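PDB 2B7J: SCO1 protein from Saccharomyces cerevisiae, which is required for accumulation of cytochrome c oxidase subunits 1 and 2 and is thought to carry copper in mitochondria or insert it into that enzyme. Local coordinates for residues Ile46-Ser51 with Ile84-Ala89; Leu79-Ile84 with His104-Gly109. One frame throughout, in Å; residues are numbered along the deposited sequence.

Contact 1 of 2, residues Ile46-Ser51 with Ile84-Ala89. With CU (copper (II) ion), chain E.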
ATOM      1  N   ILE A  46      -0.559   1.446  -0.936  1.00 29.41           N
ATOM      2  CA  ILE A  46       0.234   0.232  -1.018  1.00 29.41           C
ATOM      3  C   ILE A  46       1.726   0.470  -0.787  1.00 29.41           C
ATOM      4  O   ILE A  46       2.274   1.493  -1.210  1.00 29.41           O
ATOM      5  CB  ILE A  46       0.033  -0.425  -2.403  1.00 18.72           C
ATOM      6  CG1 ILE A  46      -1.456  -0.662  -2.641  1.00 18.72           C
ATOM      7  CG2 ILE A  46       0.804  -1.723  -2.491  1.00 18.72           C
ATOM      8  CD1 ILE A  46      -1.798  -1.128  -4.026  1.00 18.72           C
ATOM      9  N   TYR A  47       2.368  -0.480  -0.109  1.00 28.45           N
ATOM     10  CA  TYR A  47       3.797  -0.418   0.171  1.00 28.45           C
ATOM     11  C   TYR A  47       4.458  -1.782  -0.079  1.00 28.45           C
ATOM     12  O   TYR A  47       3.955  -2.816   0.368  1.00 28.45           O
ATOM     13  CB  TYR A  47       4.043   0.005   1.614  1.00 20.82           C
ATOM     14  CG  TYR A  47       5.518   0.131   1.943  1.00 20.82           C
ATOM     15  CD1 TYR A  47       6.326   1.068   1.286  1.00 20.82           C
ATOM     16  CD2 TYR A  47       6.112  -0.691   2.896  1.00 20.82           C
ATOM     17  CE1 TYR A  47       7.685   1.177   1.575  1.00 20.82           C
ATOM     18  CE2 TYR A  47       7.466  -0.594   3.189  1.00 20.82           C
ATOM     19  CZ  TYR A  47       8.249   0.345   2.529  1.00 20.82           C
ATOM     20  OH  TYR A  47       9.586   0.460   2.862  1.00 20.82           O
ATOM     21  N   PHE A  48       5.576  -1.779  -0.802  1.00 27.82           N
ATOM     22  CA  PHE A  48       6.315  -3.004  -1.104  1.00 27.82           C
ATOM     23  C   PHE A  48       7.537  -3.095  -0.197  1.00 27.82           C
ATOM     24  O   PHE A  48       8.140  -2.079   0.148  1.00 27.82           O
ATOM     25  CB  PHE A  48       6.775  -3.014  -2.564  1.00 23.04           C
ATOM     26  CG  PHE A  48       5.681  -3.297  -3.553  1.00 23.04           C
ATOM     27  CD1 PHE A  48       5.424  -4.603  -3.974  1.00 23.04           C
ATOM     28  CD2 PHE A  48       4.906  -2.263  -4.069  1.00 23.04           C
ATOM     29  CE1 PHE A  48       4.415  -4.873  -4.899  1.00 23.04           C
ATOM     30  CE2 PHE A  48       3.888  -2.522  -4.997  1.00 23.04           C
ATOM     31  CZ  PHE A  48       3.643  -3.829  -5.413  1.00 23.04           C
ATOM     32  N   GLY A  49       7.891  -4.318   0.188  1.00 29.82           N
ATOM     33  CA  GLY A  49       9.037  -4.539   1.050  1.00 29.82           C
ATOM     34  C   GLY A  49       9.052  -5.987   1.486  1.00 29.82           C
ATOM     35  O   GLY A  49       8.362  -6.819   0.893  1.00 29.82           O
ATOM     36  N   PHE A  50       9.840  -6.304   2.509  1.00 28.82           N
ATOM     37  CA  PHE A  50       9.906  -7.673   3.013  1.00 28.82           C
ATOM     38  C   PHE A  50      10.292  -7.642   4.488  1.00 28.82           C
ATOM     39  O   PHE A  50      10.897  -6.668   4.957  1.00 28.82           O
ATOM     40  CB  PHE A  50      10.871  -8.545   2.164  1.00 27.53           C
ATOM     41  CG  PHE A  50      12.273  -8.012   2.059  1.00 27.53           C
ATOM     42  CD1 PHE A  50      13.337  -8.692   2.657  1.00 27.53           C
ATOM     43  CD2 PHE A  50      12.538  -6.828   1.366  1.00 27.53           C
ATOM     44  CE1 PHE A  50      14.646  -8.200   2.568  1.00 27.53           C
ATOM     45  CE2 PHE A  50      13.847  -6.325   1.271  1.00 27.53           C
ATOM     46  CZ  PHE A  50      14.900  -7.009   1.871  1.00 27.53           C
ATOM     47  N   SER A  51       9.913  -8.690   5.222  1.00 28.82           N
ATOM     48  CA  SER A  51      10.169  -8.755   6.662  1.00 28.82           C
ATOM     49  C   SER A  51      11.632  -8.721   7.033  1.00 28.82           C
ATOM     50  O   SER A  51      11.972  -8.279   8.124  1.00 28.82           O
ATOM     51  CB  SER A  51       9.513  -9.994   7.288  1.00 24.80           C
ATOM     52  OG  SER A  51      10.205 -11.179   6.940  1.00 24.80           O
ATOM     53  N   ILE A  84       2.618  -5.433   0.553  1.00 21.75           N
ATOM     54  CA  ILE A  84       2.921  -6.547  -0.332  1.00 21.75           C
ATOM     55  C   ILE A  84       4.392  -6.925  -0.193  1.00 21.75           C
ATOM     56  O   ILE A  84       5.275  -6.077  -0.244  1.00 21.75           O
ATOM     57  CB  ILE A  84       2.582  -6.156  -1.783  1.00 20.46           C
ATOM     58  CG1 ILE A  84       1.106  -5.761  -1.850  1.00 20.46           C
ATOM     59  CG2 ILE A  84       2.892  -7.306  -2.738  1.00 20.46           C
ATOM     60  CD1 ILE A  84       0.639  -5.348  -3.208  1.00 20.46           C
ATOM     61  N   THR A  85       4.654  -8.205   0.018  1.00 36.96           N
ATOM     62  CA  THR A  85       6.024  -8.651   0.173  1.00 36.96           C
ATOM     63  C   THR A  85       6.646  -8.833  -1.198  1.00 36.96           C
ATOM     64  O   THR A  85       5.935  -8.962  -2.195  1.00 36.96           O
ATOM     65  CB  THR A  85       6.104  -9.982   0.929  1.00 26.45           C
ATOM     66  OG1 THR A  85       7.479 -10.376   1.050  1.00 26.45           O
ATOM     67  CG2 THR A  85       5.320 -11.065   0.181  1.00 26.45           C
ATOM     68  N   CYS A  86       7.975  -8.829  -1.238  1.00 34.59           N
ATOM     69  CA  CYS A  86       8.722  -9.005  -2.479  1.00 34.59           C
ATOM     70  C   CYS A  86       9.531 -10.275  -2.358  1.00 34.59           C
ATOM     71  O   CYS A  86      10.121 -10.745  -3.323  1.00 34.59           O
ATOM     72  CB  CYS A  86       9.667  -7.826  -2.712  1.00 51.70           C
ATOM     73  SG  CYS A  86       8.821  -6.258  -2.969  1.00 51.70           S
ATOM     74  N   ASP A  87       9.545 -10.828  -1.151  1.00 39.16           N
ATOM     75  CA  ASP A  87      10.273 -12.050  -0.865  1.00 39.16           C
ATOM     76  C   ASP A  87       9.278 -13.149  -0.503  1.00 39.16           C
ATOM     77  O   ASP A  87       9.131 -13.515   0.661  1.00 39.16           O
ATOM     78  CB  ASP A  87      11.260 -11.809   0.282  1.00 34.65           C
ATOM     79  CG  ASP A  87      11.978 -13.070   0.709  1.00 34.65           C
ATOM     80  OD1 ASP A  87      12.015 -14.030  -0.099  1.00 34.65           O
ATOM     81  OD2 ASP A  87      12.515 -13.093   1.844  1.00 34.65           O
ATOM     82  N   PRO A  88       8.577 -13.683  -1.511  1.00 53.72           N
ATOM     83  CA  PRO A  88       7.580 -14.742  -1.356  1.00 53.72           C
ATOM     84  C   PRO A  88       8.174 -16.044  -0.841  1.00 53.72           C
ATOM     85  O   PRO A  88       7.445 -16.938  -0.416  1.00 53.72           O
ATOM     86  CB  PRO A  88       7.033 -14.891  -2.766  1.00 33.36           C
ATOM     87  CG  PRO A  88       8.245 -14.635  -3.599  1.00 33.36           C
ATOM     88  CD  PRO A  88       8.787 -13.390  -2.940  1.00 33.36           C
ATOM     89  N   ALA A  89       9.496 -16.153  -0.885  1.00 33.42           N
ATOM     90  CA  ALA A  89      10.154 -17.362  -0.422  1.00 33.42           C
ATOM     91  C   ALA A  89      10.073 -17.509   1.095  1.00 33.42           C
ATOM     92  O   ALA A  89       9.817 -18.609   1.599  1.00 33.42           O
ATOM     93  CB  ALA A  89      11.612 -17.374  -0.876  1.00 30.65           C
TER
HETATM   94 CU    CU E 296       8.719  -6.657  -5.175  0.51 37.84          CU

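Contact 2 of 2, residues Leu79-Ile84 with His104-Gly109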
ATOM      1  N   LEU A  79      -8.130   4.870   5.228  1.00 31.11           N
ATOM      2  CA  LEU A  79      -7.523   4.248   4.071  1.00 31.11           C
ATOM      3  C   LEU A  79      -7.421   2.736   4.242  1.00 31.11           C
ATOM      4  O   LEU A  79      -7.630   2.206   5.339  1.00 31.11           O
ATOM      5  CB  LEU A  79      -6.112   4.824   3.845  1.00 32.14           C
ATOM      6  CG  LEU A  79      -5.952   6.324   3.560  1.00 32.14           C
ATOM      7  CD1 LEU A  79      -4.477   6.646   3.342  1.00 32.14           C
ATOM      8  CD2 LEU A  79      -6.761   6.710   2.332  1.00 32.14           C
ATOM      9  N   GLN A  80      -7.117   2.052   3.141  1.00 27.92           N
ATOM     10  CA  GLN A  80      -6.913   0.613   3.152  1.00 27.92           C
ATOM     11  C   GLN A  80      -5.409   0.426   2.947  1.00 27.92           C
ATOM     12  O   GLN A  80      -4.926   0.425   1.817  1.00 27.92           O
ATOM     13  CB  GLN A  80      -7.660  -0.063   2.010  1.00 27.13           C
ATOM     14  CG  GLN A  80      -7.492  -1.569   2.051  1.00 27.13           C
ATOM     15  CD  GLN A  80      -8.093  -2.269   0.862  1.00 27.13           C
ATOM     16  OE1 GLN A  80      -8.431  -3.451   0.934  1.00 27.13           O
ATOM     17  NE2 GLN A  80      -8.216  -1.554  -0.247  1.00 27.13           N
ATOM     18  N   PRO A  81      -4.646   0.285   4.040  1.00 27.95           N
ATOM     19  CA  PRO A  81      -3.195   0.108   3.923  1.00 27.95           C
ATOM     20  C   PRO A  81      -2.799  -1.330   3.619  1.00 27.95           C
ATOM     21  O   PRO A  81      -3.161  -2.242   4.361  1.00 27.95           O
ATOM     22  CB  PRO A  81      -2.685   0.593   5.274  1.00 21.17           C
ATOM     23  CG  PRO A  81      -3.787   0.153   6.206  1.00 21.17           C
ATOM     24  CD  PRO A  81      -5.051   0.494   5.443  1.00 21.17           C
ATOM     25  N   LEU A  82      -2.042  -1.513   2.533  1.00 32.03           N
ATOM     26  CA  LEU A  82      -1.601  -2.833   2.088  1.00 32.03           C
ATOM     27  C   LEU A  82      -0.079  -2.964   2.023  1.00 32.03           C
ATOM     28  O   LEU A  82       0.606  -2.097   1.478  1.00 32.03           O
ATOM     29  CB  LEU A  82      -2.175  -3.124   0.695  1.00 26.74           C
ATOM     30  CG  LEU A  82      -3.697  -3.144   0.508  1.00 26.74           C
ATOM     31  CD1 LEU A  82      -4.042  -3.090  -0.977  1.00 26.74           C
ATOM     32  CD2 LEU A  82      -4.275  -4.407   1.153  1.00 26.74           C
ATOM     33  N   PHE A  83       0.442  -4.054   2.572  1.00 28.78           N
ATOM     34  CA  PHE A  83       1.870  -4.314   2.552  1.00 28.78           C
ATOM     35  C   PHE A  83       2.135  -5.601   1.776  1.00 28.78           C
ATOM     36  O   PHE A  83       1.914  -6.714   2.271  1.00 28.78           O
ATOM     37  CB  PHE A  83       2.436  -4.447   3.970  1.00 35.94           C
ATOM     38  CG  PHE A  83       3.927  -4.678   4.002  1.00 35.94           C
ATOM     39  CD1 PHE A  83       4.459  -5.827   4.566  1.00 35.94           C
ATOM     40  CD2 PHE A  83       4.800  -3.753   3.433  1.00 35.94           C
ATOM     41  CE1 PHE A  83       5.845  -6.053   4.562  1.00 35.94           C
ATOM     42  CE2 PHE A  83       6.182  -3.970   3.425  1.00 35.94           C
ATOM     43  CZ  PHE A  83       6.702  -5.120   3.989  1.00 35.94           C
ATOM     44  N   ILE A  84       2.618  -5.433   0.553  1.00 21.75           N
ATOM     45  CA  ILE A  84       2.921  -6.547  -0.332  1.00 21.75           C
ATOM     46  C   ILE A  84       4.392  -6.925  -0.193  1.00 21.75           C
ATOM     47  O   ILE A  84       5.275  -6.077  -0.244  1.00 21.75           O
ATOM     48  CB  ILE A  84       2.582  -6.156  -1.783  1.00 20.46           C
ATOM     49  CG1 ILE A  84       1.106  -5.761  -1.850  1.00 20.46           C
ATOM     50  CG2 ILE A  84       2.892  -7.306  -2.738  1.00 20.46           C
ATOM     51  CD1 ILE A  84       0.639  -5.348  -3.208  1.00 20.46           C
ATOM     52  N   HIS A 104       1.049  -0.604  12.666  1.00 30.72           N
ATOM     53  CA  HIS A 104      -0.364  -0.256  12.732  1.00 30.72           C
ATOM     54  C   HIS A 104      -1.214  -1.481  12.412  1.00 30.72           C
ATOM     55  O   HIS A 104      -0.952  -2.184  11.437  1.00 30.72           O
ATOM     56  CB  HIS A 104      -0.662   0.888  11.756  1.00 25.90           C
ATOM     57  CG  HIS A 104      -1.913   1.647  12.075  1.00 25.90           C
ATOM     58  ND1 HIS A 104      -3.174   1.156  11.810  1.00 25.90           N
ATOM     59  CD2 HIS A 104      -2.096   2.863  12.640  1.00 25.90           C
ATOM     60  CE1 HIS A 104      -4.079   2.037  12.197  1.00 25.90           C
ATOM     61  NE2 HIS A 104      -3.451   3.082  12.704  1.00 25.90           N
ATOM     62  N   PRO A 105      -2.253  -1.741  13.228  1.00 40.29           N
ATOM     63  CA  PRO A 105      -3.175  -2.878  13.086  1.00 40.29           C
ATOM     64  C   PRO A 105      -3.957  -2.851  11.787  1.00 40.29           C
ATOM     65  O   PRO A 105      -4.355  -3.889  11.268  1.00 40.29           O
ATOM     66  CB  PRO A 105      -4.115  -2.727  14.285  1.00 27.87           C
ATOM     67  CG  PRO A 105      -3.381  -1.784  15.222  1.00 27.87           C
ATOM     68  CD  PRO A 105      -2.717  -0.834  14.292  1.00 27.87           C
ATOM     69  N   SER A 106      -4.182  -1.649  11.274  1.00 27.94           N
ATOM     70  CA  SER A 106      -4.938  -1.470  10.047  1.00 27.94           C
ATOM     71  C   SER A 106      -4.260  -2.096   8.832  1.00 27.94           C
ATOM     72  O   SER A 106      -4.939  -2.560   7.912  1.00 27.94           O
ATOM     73  CB  SER A 106      -5.170   0.020   9.805  1.00 52.49           C
ATOM     74  OG  SER A 106      -6.037   0.232   8.708  1.00 52.49           O
ATOM     75  N   ILE A 107      -2.929  -2.113   8.838  1.00 29.80           N
ATOM     76  CA  ILE A 107      -2.145  -2.664   7.731  1.00 29.80           C
ATOM     77  C   ILE A 107      -2.333  -4.161   7.505  1.00 29.80           C
ATOM     78  O   ILE A 107      -2.212  -4.972   8.424  1.00 29.80           O
ATOM     79  CB  ILE A 107      -0.627  -2.420   7.929  1.00 17.14           C
ATOM     80  CG1 ILE A 107      -0.361  -0.940   8.218  1.00 17.14           C
ATOM     81  CG2 ILE A 107       0.126  -2.892   6.699  1.00 17.14           C
ATOM     82  CD1 ILE A 107       1.094  -0.614   8.506  1.00 17.14           C
ATOM     83  N   LEU A 108      -2.611  -4.520   6.260  1.00 26.71           N
ATOM     84  CA  LEU A 108      -2.812  -5.912   5.891  1.00 26.71           C
ATOM     85  C   LEU A 108      -1.728  -6.344   4.900  1.00 26.71           C
ATOM     86  O   LEU A 108      -1.598  -5.768   3.821  1.00 26.71           O
ATOM     87  CB  LEU A 108      -4.200  -6.094   5.257  1.00 14.73           C
ATOM     88  CG  LEU A 108      -4.535  -7.517   4.792  1.00 14.73           C
ATOM     89  CD1 LEU A 108      -4.678  -8.393   6.027  1.00 14.73           C
ATOM     90  CD2 LEU A 108      -5.818  -7.543   3.981  1.00 14.73           C
ATOM     91  N   GLY A 109      -0.947  -7.354   5.272  1.00 32.39           N
ATOM     92  CA  GLY A 109       0.097  -7.832   4.388  1.00 32.39           C
ATOM     93  C   GLY A 109      -0.418  -8.803   3.340  1.00 32.39           C
ATOM     94  O   GLY A 109      -1.223  -9.683   3.639  1.00 32.39           O
TER

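Contact 1 of 2, residues Ile46-Ser51 with Ile84-Ala89
Ile84 lies alongside Phe48, the two side chains pointing the same way from neighbouring parallel strands. Its methyl CG2 comes within 3.6 Å of Phe48 CE1, while CD1, at the end of the longer branch, reaches Ile46 CG2 at 3.7 Å. Phe48 carries CG anti to its carbonyl carbon (chi1 -75°), which sets the ring beside the isoleucine and turns an edge, near the ring plane, to Cys86 SG, 5.2 Å from the ring centroid. With an alanine in place of Phe48 the ring is gone, which would probably open a gap beside Ile84 CG2 and leave the cysteine sulfur without its aromatic neighbour. Strands 44-49 and 80-85 are the two strands of a beta-alpha-beta unit in the thioredoxin-like domain of Sco1, joined through helix 56-75. Their ladder runs through Ile84, whose N donates to Tyr47 O at 2.9 Å and whose O accepts from Gly49 N at 3.2 Å. Beyond it, Cys86 N makes a weak bond to Gly49 O, and the chain leaves the strand. There Cys86 SG binds a copper ion at 2.2 Å; Cys121 SG and His144 NE2 also bind copper in this region. Phe50 adds its CB, 3.8 Å from Asp87 CB.

Contact 2 of 2, residues Leu79-Ile84 with His104-Gly109
Pro81 and Phe83 face Ile107 and Leu108 across a parallel strand pair, 80-85 with 108-111, that belongs to a second beta-alpha-beta unit of the thioredoxin-like fold, with helix 93-99 in the crossover. The pair illustrates how a parallel ladder is started at the end of a turn. Two backbone bonds set the register, and both are nearly straight at the hydrogen. Leu108 N donates to Pro81 O at 3.0 Å (168°), and Phe83 N donates to Leu108 O at 2.9 Å (170°), so that Leu108 is gripped through both its N and its O. The second donor sits above the carbonyl plane instead of within it. At Gly109 the strands draw close: its CA lies 3.0 Å from Phe83 O, in a CA-H...O contact.

Apolar contacts fill in around this ladder. Ile107 spreads its two branches over two residues of the facing strand: with CG1 anti to the carbonyl carbon and CG2 anti to the backbone N (chi1 -52°), CG1 meets Pro81 CB while CG2 comes 3.9 Å from Phe83 CB. The same isoleucine also touches Leu61 of helix 56-75, which likewise meets Pro81 through Leu68, so both side chains are packed between sheet and helix. On the other face of the sheet Leu82 CD2 lies more loosely, 4.4 Å from Leu108 CB.

Polar interactions within 104-109 shape the approach to the strand. A type I turn runs from His104 to Ile107, closed by Ile107 N donating to His104 O. Ser106 N donates to His104 ND1 at 3.0 Å, close to the plane of the imidazole. The serine hydroxyl is directed elsewhere: Ser106 OG stands 3.4 Å from both CG and CD of the Pro81 ring.

Contacts 1 and 2 lie on the two edges of strand 80-85, which sits between strands 44-49 and 108-111 in the mixed sheet, and they share Ile84. Their centres are 12 Å apart. They meet directly where Tyr47 N approaches Leu82 O at 2.9 Å, a probable hydrogen bond, and where the Phe83 ring reaches over to contact 1, with CZ 3.5 Å from Gly49 C. Copper is bound in contact 1, whereas the Phe83 side chain of contact 2 remains about 9 Å from a bound copper ion. That side chain is also about 5 Å from Cys57, which by similarity is a copper ligand with Cys53 and His144.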